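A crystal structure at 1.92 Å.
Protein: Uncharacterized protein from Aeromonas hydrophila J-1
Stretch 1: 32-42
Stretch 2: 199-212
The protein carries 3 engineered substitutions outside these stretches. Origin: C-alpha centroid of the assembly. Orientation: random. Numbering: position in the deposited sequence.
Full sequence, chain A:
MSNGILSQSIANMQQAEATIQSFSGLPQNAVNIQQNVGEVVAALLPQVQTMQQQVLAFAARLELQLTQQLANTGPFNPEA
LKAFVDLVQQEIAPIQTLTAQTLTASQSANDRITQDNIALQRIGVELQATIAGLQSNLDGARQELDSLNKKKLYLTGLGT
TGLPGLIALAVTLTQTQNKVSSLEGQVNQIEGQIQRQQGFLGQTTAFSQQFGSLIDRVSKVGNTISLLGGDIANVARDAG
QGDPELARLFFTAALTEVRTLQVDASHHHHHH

Stretch 1 (32-42) NIQQNVGEVVA
Stretch 2, residues 199-212: GFLGQTTAFSQQFG

Helices that pack without polar links depend on side-chain shape, and residues 32-42 and 199-212 illustrate the principle. Both are helical throughout (phi/psi near -63/-44) and continue beyond each end; the first has a wider pi-type turn at 40-42. Their N-to-C directions run roughly together, at a crossing angle of +33°, and the axes approach to 11.7 Å. The CA atoms of Ile33 and Thr204 lie 7.7 Å apart, those of Val37 and Phe207 8.4 Å, and those of Val40 and Phe211 9.6 Å, so the helices splay toward their C-terminal ends.

No hydrogen bond crosses the interface. Phe200, Phe207 and Phe211 all adopt chi1 t (-180°, -177°, -153°), which carries their rings across the gap; chi2 is 86°, -77° and -13°. Phe207 is the centrepiece: Val37 (m) sets CG1 3.7 Å from the centroid of the Phe207 ring, 9° off its normal, a CH-pi contact, while Val40 CG1 meets the ring edge at Phe207 CZ (4.0 Å). Val40, in t, also places CG2 4.0 Å from Phe211 CE2. At the narrow end, Ile33 (m, t) brings CD1 to 4.1 Å from Phe200 CE2 and CG2 to 3.6 Å from Thr204 CG2; chi1 p turns this methyl to Ile33, while Thr204 OG1 is hydrogen-bonded elsewhere in the structure. Gln34 (m, t, chi3 -40°) points sideways from CA to CB, yet its CG reaches the ring edge, 4.1 Å from Phe200 CE1, with NE2 satisfied elsewhere.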

ATOM      1  N   ASN A  32      22.888  -1.252  -4.966  1.00 28.95           N
ATOM      2  CA  ASN A  32      23.498  -0.565  -3.810  1.00 30.69           C
ATOM      3  C   ASN A  32      22.954  -1.148  -2.493  1.00 35.85           C
ATOM      4  O   ASN A  32      23.744  -1.474  -1.616  1.00 32.96           O
ATOM      5  CB  ASN A  32      23.238   0.929  -3.833  1.00 31.27           C
ATOM      6  CG  ASN A  32      23.969   1.663  -4.948  1.00 38.67           C
ATOM      7  OD1 ASN A  32      24.755   1.065  -5.687  1.00 32.87           O
ATOM      8  ND2 ASN A  32      23.649   2.936  -5.100  1.00 29.58           N
ATOM      9  N   ILE A  33      21.641  -1.325  -2.392  1.00 35.28           N
ATOM     10  CA  ILE A  33      20.985  -1.836  -1.144  1.00 33.00           C
ATOM     11  C   ILE A  33      21.353  -3.306  -0.969  1.00 31.80           C
ATOM     12  O   ILE A  33      21.602  -3.722   0.182  1.00 31.26           O
ATOM     13  CB  ILE A  33      19.454  -1.645  -1.237  1.00 31.26           C
ATOM     14  CG1 ILE A  33      19.112  -0.171  -1.314  1.00 33.60           C
ATOM     15  CG2 ILE A  33      18.747  -2.326  -0.078  1.00 37.17           C
ATOM     16  CD1 ILE A  33      17.669   0.133  -1.660  1.00 34.50           C
ATOM     17  N   GLN A  34      21.296  -4.089  -2.048  1.00 33.02           N
ATOM     18  CA  GLN A  34      21.618  -5.548  -2.013  1.00 32.72           C
ATOM     19  C   GLN A  34      23.020  -5.719  -1.425  1.00 34.47           C
ATOM     20  O   GLN A  34      23.230  -6.616  -0.553  1.00 36.46           O
ATOM     21  CB  GLN A  34      21.545  -6.193  -3.401  1.00 32.72           C
ATOM     22  CG  GLN A  34      20.116  -6.386  -3.923  1.00 37.86           C
ATOM     23  CD  GLN A  34      20.046  -7.117  -5.243  1.00 38.46           C
ATOM     24  OE1 GLN A  34      20.873  -6.878  -6.111  1.00 40.63           O
ATOM     25  NE2 GLN A  34      19.080  -8.018  -5.416  1.00 35.71           N
ATOM     26  N   GLN A  35      23.962  -4.891  -1.854  1.00 35.66           N
ATOM     27  CA  GLN A  35      25.361  -5.017  -1.369  1.00 36.31           C
ATOM     28  C   GLN A  35      25.411  -4.594   0.108  1.00 37.81           C
ATOM     29  O   GLN A  35      26.095  -5.236   0.872  1.00 33.23           O
ATOM     30  CB  GLN A  35      26.291  -4.178  -2.235  1.00 38.91           C
ATOM     31  CG  GLN A  35      26.440  -4.776  -3.630  1.00 49.33           C
ATOM     32  CD  GLN A  35      27.219  -6.065  -3.561  1.00 57.82           C
ATOM     33  OE1 GLN A  35      28.293  -6.118  -2.950  1.00 64.62           O
ATOM     34  NE2 GLN A  35      26.654  -7.099  -4.161  1.00 52.65           N
ATOM     35  N   ASN A  36      24.803  -3.463   0.437  1.00 33.72           N
ATOM     36  CA  ASN A  36      24.734  -2.907   1.809  1.00 37.40           C
ATOM     37  C   ASN A  36      24.142  -3.962   2.758  1.00 37.76           C
ATOM     38  O   ASN A  36      24.792  -4.276   3.746  1.00 38.99           O
ATOM     39  CB  ASN A  36      23.911  -1.620   1.791  1.00 34.27           C
ATOM     40  CG  ASN A  36      23.862  -0.889   3.107  1.00 33.06           C
ATOM     41  OD1 ASN A  36      24.313  -1.412   4.123  1.00 35.86           O
ATOM     42  ND2 ASN A  36      23.393   0.352   3.066  1.00 32.97           N
ATOM     43  N   VAL A  37      22.953  -4.492   2.470  1.00 36.44           N
ATOM     44  CA  VAL A  37      22.292  -5.446   3.407  1.00 34.69           C
ATOM     45  C   VAL A  37      23.133  -6.717   3.511  1.00 38.16           C
ATOM     46  O   VAL A  37      23.154  -7.327   4.590  1.00 36.54           O
ATOM     47  CB  VAL A  37      20.835  -5.757   3.050  1.00 32.11           C
ATOM     48  CG1 VAL A  37      20.017  -4.484   3.119  1.00 30.84           C
ATOM     49  CG2 VAL A  37      20.632  -6.492   1.753  1.00 32.10           C
ATOM     50  N   GLY A  38      23.745  -7.158   2.422  1.00 34.54           N
ATOM     51  CA  GLY A  38      24.659  -8.307   2.490  1.00 33.72           C
ATOM     52  C   GLY A  38      25.754  -8.077   3.517  1.00 36.59           C
ATOM     53  O   GLY A  38      26.016  -9.011   4.312  1.00 39.97           O
ATOM     54  N   GLU A  39      26.375  -6.895   3.493  1.00 37.11           N
ATOM     55  CA  GLU A  39      27.465  -6.497   4.423  1.00 40.35           C
ATOM     56  C   GLU A  39      26.905  -6.354   5.845  1.00 39.28           C
ATOM     57  O   GLU A  39      27.631  -6.616   6.790  1.00 39.10           O
ATOM     58  CB  GLU A  39      28.092  -5.162   4.025  1.00 45.75           C
ATOM     59  CG  GLU A  39      28.864  -5.180   2.715  1.00 48.64           C
ATOM     60  CD  GLU A  39      29.085  -3.796   2.104  1.00 53.25           C
ATOM     61  OE1 GLU A  39      28.555  -2.779   2.648  1.00 49.95           O
ATOM     62  OE2 GLU A  39      29.783  -3.717   1.065  1.00 64.09           O
ATOM     63  N   VAL A  40      25.679  -5.862   6.005  1.00 37.71           N
ATOM     64  CA  VAL A  40      25.059  -5.715   7.356  1.00 37.23           C
ATOM     65  C   VAL A  40      24.897  -7.104   7.966  1.00 33.93           C
ATOM     66  O   VAL A  40      25.258  -7.268   9.122  1.00 36.75           O
ATOM     67  CB  VAL A  40      23.716  -4.965   7.294  1.00 32.99           C
ATOM     68  CG1 VAL A  40      22.955  -5.046   8.592  1.00 36.84           C
ATOM     69  CG2 VAL A  40      23.953  -3.515   6.967  1.00 37.14           C
ATOM     70  N   VAL A  41      24.382  -8.056   7.204  1.00 34.50           N
ATOM     71  CA  VAL A  41      24.104  -9.431   7.696  1.00 39.15           C
ATOM     72  C   VAL A  41      25.432 -10.154   7.961  1.00 42.03           C
ATOM     73  O   VAL A  41      25.534 -10.797   9.033  1.00 40.94           O
ATOM     74  CB  VAL A  41      23.184 -10.189   6.731  1.00 43.15           C
ATOM     75  CG1 VAL A  41      23.160 -11.678   7.027  1.00 44.12           C
ATOM     76  CG2 VAL A  41      21.788  -9.576   6.764  1.00 43.18           C
ATOM     77  N   ALA A  42      26.424  -9.993   7.076  1.00 44.35           N
ATOM     78  CA  ALA A  42      27.744 -10.667   7.176  1.00 44.57           C
ATOM     79  C   ALA A  42      28.601 -10.088   8.310  1.00 44.14           C
ATOM     80  O   ALA A  42      29.140 -10.862   9.071  1.00 43.84           O
ATOM     81  CB  ALA A  42      28.506 -10.548   5.875  1.00 44.63           C
ATOM     82  N   GLY A 199       7.671  -4.402  -5.222  1.00 31.32           N
ATOM     83  CA  GLY A 199       7.953  -5.574  -4.374  1.00 33.34           C
ATOM     84  C   GLY A 199       9.298  -5.412  -3.695  1.00 32.56           C
ATOM     85  O   GLY A 199       9.423  -5.634  -2.461  1.00 31.21           O
ATOM     86  N   PHE A 200      10.320  -5.026  -4.441  1.00 32.64           N
ATOM     87  CA  PHE A 200      11.680  -4.843  -3.877  1.00 30.06           C
ATOM     88  C   PHE A 200      11.682  -3.753  -2.805  1.00 30.60           C
ATOM     89  O   PHE A 200      12.259  -3.911  -1.726  1.00 28.39           O
ATOM     90  CB  PHE A 200      12.656  -4.498  -5.010  1.00 26.66           C
ATOM     91  CG  PHE A 200      14.046  -4.305  -4.512  1.00 29.70           C
ATOM     92  CD1 PHE A 200      14.902  -5.390  -4.363  1.00 34.43           C
ATOM     93  CD2 PHE A 200      14.538  -3.031  -4.263  1.00 33.14           C
ATOM     94  CE1 PHE A 200      16.209  -5.194  -3.926  1.00 34.92           C
ATOM     95  CE2 PHE A 200      15.848  -2.848  -3.833  1.00 34.88           C
ATOM     96  CZ  PHE A 200      16.683  -3.927  -3.667  1.00 34.81           C
ATOM     97  N   LEU A 201      11.098  -2.600  -3.108  1.00 31.04           N
ATOM     98  CA  LEU A 201      11.023  -1.494  -2.125  1.00 30.39           C
ATOM     99  C   LEU A 201      10.240  -1.916  -0.856  1.00 27.57           C
ATOM    100  O   LEU A 201      10.626  -1.486   0.208  1.00 27.68           O
ATOM    101  CB  LEU A 201      10.368  -0.284  -2.791  1.00 34.05           C
ATOM    102  CG  LEU A 201      11.333   0.591  -3.589  1.00 38.79           C
ATOM    103  CD1 LEU A 201      10.581   1.565  -4.477  1.00 41.68           C
ATOM    104  CD2 LEU A 201      12.262   1.331  -2.635  1.00 43.12           C
ATOM    105  N   GLY A 202       9.193  -2.708  -0.986  1.00 31.06           N
ATOM    106  CA  GLY A 202       8.472  -3.288   0.177  1.00 32.71           C
ATOM    107  C   GLY A 202       9.434  -4.074   1.066  1.00 31.72           C
ATOM    108  O   GLY A 202       9.426  -3.882   2.287  1.00 30.10           O
ATOM    109  N   GLN A 203      10.346  -4.838   0.478  1.00 30.95           N
ATOM    110  CA  GLN A 203      11.303  -5.640   1.264  1.00 30.80           C
ATOM    111  C   GLN A 203      12.373  -4.739   1.842  1.00 34.92           C
ATOM    112  O   GLN A 203      12.733  -4.946   3.008  1.00 31.33           O
ATOM    113  CB  GLN A 203      11.893  -6.763   0.421  1.00 30.42           C
ATOM    114  CG  GLN A 203      10.862  -7.789   0.053  1.00 31.93           C
ATOM    115  CD  GLN A 203      10.287  -8.392   1.309  1.00 34.98           C
ATOM    116  OE1 GLN A 203      11.016  -8.958   2.121  1.00 39.77           O
ATOM    117  NE2 GLN A 203       8.983  -8.252   1.457  1.00 32.54           N
ATOM    118  N   THR A 204      12.857  -3.729   1.100  1.00 31.04           N
ATOM    119  CA  THR A 204      13.902  -2.855   1.643  1.00 32.26           C
ATOM    120  C   THR A 204      13.290  -1.950   2.711  1.00 32.05           C
ATOM    121  O   THR A 204      13.994  -1.637   3.660  1.00 32.86           O
ATOM    122  CB  THR A 204      14.701  -2.085   0.576  1.00 37.33           C
ATOM    123  OG1 THR A 204      13.898  -1.135  -0.070  1.00 39.52           O
ATOM    124  CG2 THR A 204      15.213  -2.982  -0.519  1.00 38.89           C
ATOM    125  N   THR A 205      12.026  -1.569   2.593  1.00 30.93           N
ATOM    126  CA  THR A 205      11.386  -0.730   3.642  1.00 32.14           C
ATOM    127  C   THR A 205      11.279  -1.583   4.923  1.00 31.61           C
ATOM    128  O   THR A 205      11.507  -1.060   6.009  1.00 34.16           O
ATOM    129  CB  THR A 205      10.008  -0.210   3.201  1.00 30.78           C
ATOM    130  OG1 THR A 205      10.222   0.578   2.030  1.00 34.72           O
ATOM    131  CG2 THR A 205       9.323   0.619   4.273  1.00 32.87           C
ATOM    132  N   ALA A 206      10.945  -2.855   4.779  1.00 33.13           N
ATOM    133  CA  ALA A 206      10.761  -3.750   5.944  1.00 33.46           C
ATOM    134  C   ALA A 206      12.126  -3.940   6.600  1.00 33.28           C
ATOM    135  O   ALA A 206      12.235  -3.907   7.827  1.00 32.40           O
ATOM    136  CB  ALA A 206      10.121  -5.026   5.503  1.00 36.19           C
ATOM    137  N   PHE A 207      13.175  -4.094   5.804  1.00 33.26           N
ATOM    138  CA  PHE A 207      14.548  -4.294   6.335  1.00 30.42           C
ATOM    139  C   PHE A 207      14.939  -3.085   7.165  1.00 30.13           C
ATOM    140  O   PHE A 207      15.403  -3.191   8.290  1.00 33.09           O
ATOM    141  CB  PHE A 207      15.550  -4.565   5.217  1.00 30.67           C
ATOM    142  CG  PHE A 207      16.937  -4.836   5.736  1.00 30.12           C
ATOM    143  CD1 PHE A 207      17.740  -3.805   6.176  1.00 33.01           C
ATOM    144  CD2 PHE A 207      17.408  -6.139   5.824  1.00 33.49           C
ATOM    145  CE1 PHE A 207      19.009  -4.062   6.687  1.00 32.89           C
ATOM    146  CE2 PHE A 207      18.680  -6.389   6.311  1.00 32.95           C
ATOM    147  CZ  PHE A 207      19.475  -5.352   6.746  1.00 28.41           C
ATOM    148  N   SER A 208      14.707  -1.918   6.611  1.00 30.93           N
ATOM    149  CA  SER A 208      14.983  -0.621   7.253  1.00 32.65           C
ATOM    150  C   SER A 208      14.120  -0.396   8.522  1.00 32.36           C
ATOM    151  O   SER A 208      14.636   0.178   9.460  1.00 31.96           O
ATOM    152  CB  SER A 208      14.786   0.463   6.229  1.00 34.36           C
ATOM    153  OG  SER A 208      15.025   1.725   6.824  1.00 42.60           O
ATOM    154  N   GLN A 209      12.847  -0.783   8.532  1.00 30.00           N
ATOM    155  CA  GLN A 209      12.006  -0.705   9.764  1.00 34.83           C
ATOM    156  C   GLN A 209      12.651  -1.596  10.857  1.00 29.00           C
ATOM    157  O   GLN A 209      12.833  -1.111  11.953  1.00 30.88           O
ATOM    158  CB  GLN A 209      10.556  -1.074   9.418  1.00 38.29           C
ATOM    159  CG  GLN A 209       9.543  -0.961  10.575  1.00 42.98           C
ATOM    160  CD  GLN A 209       9.529  -2.199  11.460  1.00 40.56           C
ATOM    161  OE1 GLN A 209       9.634  -3.332  10.997  1.00 37.60           O
ATOM    162  NE2 GLN A 209       9.461  -1.982  12.761  1.00 40.53           N
ATOM    163  N   GLN A 210      12.981  -2.849  10.570  1.00 30.44           N
ATOM    164  CA  GLN A 210      13.640  -3.763  11.539  1.00 31.04           C
ATOM    165  C   GLN A 210      15.002  -3.192  11.935  1.00 34.27           C
ATOM    166  O   GLN A 210      15.355  -3.189  13.145  1.00 30.78           O
ATOM    167  CB  GLN A 210      13.755  -5.156  10.940  1.00 29.07           C
ATOM    168  CG  GLN A 210      12.405  -5.783  10.639  1.00 30.53           C
ATOM    169  CD  GLN A 210      11.683  -6.253  11.884  1.00 34.06           C
ATOM    170  OE1 GLN A 210      12.321  -6.509  12.908  1.00 33.11           O
ATOM    171  NE2 GLN A 210      10.363  -6.350  11.779  1.00 34.35           N
ATOM    172  N   PHE A 211      15.760  -2.661  10.979  1.00 32.37           N
ATOM    173  CA  PHE A 211      17.072  -2.049  11.292  1.00 32.19           C
ATOM    174  C   PHE A 211      16.822  -0.894  12.266  1.00 33.60           C
ATOM    175  O   PHE A 211      17.603  -0.665  13.212  1.00 31.60           O
ATOM    176  CB  PHE A 211      17.762  -1.546  10.014  1.00 33.58           C
ATOM    177  CG  PHE A 211      19.265  -1.478  10.042  1.00 31.83           C
ATOM    178  CD1 PHE A 211      19.998  -1.580  11.215  1.00 35.56           C
ATOM    179  CD2 PHE A 211      19.962  -1.288   8.856  1.00 34.26           C
ATOM    180  CE1 PHE A 211      21.393  -1.583  11.199  1.00 34.19           C
ATOM    181  CE2 PHE A 211      21.352  -1.204   8.849  1.00 33.86           C
ATOM    182  CZ  PHE A 211      22.068  -1.361  10.014  1.00 34.94           C
ATOM    183  N   GLY A 212      15.796  -0.081  11.998  1.00 31.72           N
ATOM    184  CA  GLY A 212      15.465   1.059  12.881  1.00 31.82           C
ATOM    185  C   GLY A 212      15.176   0.579  14.315  1.00 30.78           C
ATOM    186  O   GLY A 212      15.535   1.278  15.279  1.00 28.51           O
TER